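PDB 7DVE: C-glycoside 3-oxidase from Microbacterium trichothecenolyticum, which uses bound FAD and molecular oxygen to oxidise the C3 hydroxyl of the sugar in C-glycosides such as isoorientin and mangiferin, releasing hydrogen peroxide. Local coordinates for residues E179-V184 against T331-T336. Residues are numbered along the deposited sequence; the frame is centred on the assembly and turned at random.
Sequences ERLAAV and TWVPFT
Leu181 brings one methyl group from its helix to the side chains of Thr331 and Val333, alternate residues on one side of a strand. Its CB leads toward the strand but stays 5.5 Å from Thr331 CG2, and CG is still 5.3 Å from Val333 CG2, so neither touches. At the branch point the methyls part ways, and CD1 alone makes the contact. CD1 lies anti to CA (chi2 -178°), which carries this methyl to the full length of the side chain, where it meets Val333 CG2 at 4.0 Å and Thr331 CG2 at 4.2 Å. CD2 turns off and remains 5.6 Å from Val333 CG2. The Leu181 side chain crosses that of Val333 at about a right angle, whereas it runs past that of Thr331 in the opposite sense.

Leucine suits the helix because its long branched chain can span the gap between backbones, whose nearest CA atoms, those of Leu181 and Val333, are 8.6 Å apart. Beta-branched threonine and valine suit the extended strand, and each contributes a methyl to the buried interface. Thr331 OG1 sits beside the backbone N (chi1 -57°), which leaves CG2 anti to that N and turned to Leu181 CD1. Trp332, between them, points the other way and packs on strand 196-204.

Strand 330-333 belongs to the antiparallel sheet of this GMC oxidoreductase, and the side chain of Thr331 is about 13 Å from the bound FAD. This light apolar contact lays helix 176-183 against that strand, which pairs antiparallel with strands 196-204 and 341-347.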
loop_
_atom_site.group_PDB
_atom_site.type_symbol
_atom_site.label_atom_id
_atom_site.label_comp_id
_atom_site.label_asym_id
_atom_site.label_seq_id
_atom_site.Cartn_x
_atom_site.Cartn_y
_atom_site.Cartn_z
ATOM N N GLU A 179 24.135 -11.988 6.005
ATOM C CA GLU A 179 25.170 -13.020 6.099
ATOM C C GLU A 179 24.635 -14.277 6.774
ATOM O O GLU A 179 24.811 -15.405 6.275
ATOM C CB GLU A 179 26.344 -12.475 6.906
ATOM C CG GLU A 179 27.698 -12.597 6.294
ATOM C CD GLU A 179 28.747 -11.923 7.176
ATOM O OE1 GLU A 179 29.937 -11.860 6.763
ATOM O OE2 GLU A 179 28.378 -11.484 8.294
ATOM N N ARG A 180 23.998 -14.097 7.934
ATOM C CA ARG A 180 23.530 -15.244 8.699
ATOM C C ARG A 180 22.441 -16.003 7.949
ATOM O O ARG A 180 22.401 -17.239 7.990
ATOM C CB ARG A 180 23.060 -14.779 10.070
ATOM C CG ARG A 180 24.224 -14.473 10.979
ATOM C CD ARG A 180 23.793 -13.809 12.265
ATOM N NE ARG A 180 24.925 -13.135 12.881
ATOM C CZ ARG A 180 25.031 -12.888 14.177
ATOM N NH1 ARG A 180 24.061 -13.208 15.022
ATOM N NH2 ARG A 180 26.136 -12.305 14.638
ATOM N N LEU A 181 21.568 -15.292 7.231
ATOM C CA LEU A 181 20.525 -15.975 6.465
ATOM C C LEU A 181 21.119 -16.707 5.270
ATOM O O LEU A 181 20.769 -17.861 5.001
ATOM C CB LEU A 181 19.469 -14.974 6.009
ATOM C CG LEU A 181 18.684 -14.379 7.170
ATOM C CD1 LEU A 181 17.630 -13.449 6.629
ATOM C CD2 LEU A 181 18.068 -15.503 7.992
ATOM N N ALA A 182 22.024 -16.049 4.539
ATOM C CA ALA A 182 22.661 -16.687 3.396
ATOM C C ALA A 182 23.347 -17.974 3.811
ATOM O O ALA A 182 23.381 -18.933 3.038
ATOM C CB ALA A 182 23.663 -15.723 2.747
ATOM N N ALA A 183 23.889 -18.015 5.028
ATOM C CA ALA A 183 24.540 -19.234 5.509
ATOM C C ALA A 183 23.632 -20.457 5.399
ATOM O O ALA A 183 24.096 -21.551 5.065
ATOM C CB ALA A 183 24.982 -19.054 6.963
ATOM N N VAL A 184 22.345 -20.299 5.701
ATOM C CA VAL A 184 21.397 -21.408 5.736
ATOM C C VAL A 184 20.462 -21.388 4.526
ATOM O O VAL A 184 19.406 -22.003 4.565
ATOM C CB VAL A 184 20.579 -21.419 7.044
ATOM C CG1 VAL A 184 21.477 -21.535 8.266
ATOM C CG2 VAL A 184 19.706 -20.167 7.139
ATOM N N THR A 331 16.161 -6.763 5.554
ATOM C CA THR A 331 16.531 -7.817 4.630
ATOM C C THR A 331 15.285 -8.493 4.061
ATOM O O THR A 331 14.266 -8.669 4.752
ATOM C CB THR A 331 17.399 -8.876 5.315
ATOM O OG1 THR A 331 18.557 -8.268 5.869
ATOM C CG2 THR A 331 17.831 -9.955 4.333
ATOM N N TRP A 332 15.425 -8.923 2.811
ATOM C CA TRP A 332 14.372 -9.492 1.994
ATOM C C TRP A 332 14.673 -10.965 1.748
ATOM O O TRP A 332 15.759 -11.303 1.272
ATOM C CB TRP A 332 14.304 -8.728 0.675
ATOM C CG TRP A 332 13.343 -9.250 -0.337
ATOM C CD1 TRP A 332 12.253 -10.043 -0.108
ATOM C CD2 TRP A 332 13.366 -8.986 -1.749
ATOM N NE1 TRP A 332 11.603 -10.292 -1.288
ATOM C CE2 TRP A 332 12.267 -9.663 -2.311
ATOM C CE3 TRP A 332 14.218 -8.252 -2.587
ATOM C CZ2 TRP A 332 11.982 -9.620 -3.672
ATOM C CZ3 TRP A 332 13.948 -8.207 -3.936
ATOM C CH2 TRP A 332 12.838 -8.894 -4.472
ATOM N N VAL A 333 13.724 -11.836 2.089
ATOM C CA VAL A 333 13.800 -13.264 1.799
ATOM C C VAL A 333 12.739 -13.546 0.746
ATOM O O VAL A 333 11.550 -13.680 1.081
ATOM C CB VAL A 333 13.584 -14.126 3.051
ATOM C CG1 VAL A 333 13.957 -15.589 2.741
ATOM C CG2 VAL A 333 14.377 -13.570 4.237
ATOM N N PRO A 334 13.124 -13.642 -0.528
ATOM C CA PRO A 334 12.136 -13.575 -1.611
ATOM C C PRO A 334 11.230 -14.791 -1.708
ATOM O O PRO A 334 11.621 -15.924 -1.422
ATOM C CB PRO A 334 13.000 -13.441 -2.870
ATOM C CG PRO A 334 14.276 -12.810 -2.363
ATOM C CD PRO A 334 14.498 -13.397 -0.998
ATOM N N PHE A 335 9.988 -14.502 -2.101
ATOM C CA PHE A 335 9.020 -15.493 -2.553
ATOM C C PHE A 335 9.549 -16.307 -3.739
ATOM O O PHE A 335 10.119 -15.757 -4.684
ATOM C CB PHE A 335 7.734 -14.753 -2.950
ATOM C CG PHE A 335 6.649 -15.638 -3.514
ATOM C CD1 PHE A 335 6.678 -16.052 -4.858
ATOM C CD2 PHE A 335 5.579 -16.039 -2.711
ATOM C CE1 PHE A 335 5.671 -16.860 -5.370
ATOM C CE2 PHE A 335 4.565 -16.838 -3.227
ATOM C CZ PHE A 335 4.611 -17.256 -4.557
ATOM N N THR A 336 9.328 -17.628 -3.694
ATOM C CA THR A 336 9.442 -18.512 -4.856
ATOM C C THR A 336 8.263 -19.481 -4.867
ATOM O O THR A 336 7.706 -19.811 -3.816
ATOM C CB THR A 336 10.749 -19.324 -4.874
ATOM O OG1 THR A 336 10.803 -20.193 -3.735
ATOM C CG2 THR A 336 11.978 -18.405 -4.892
#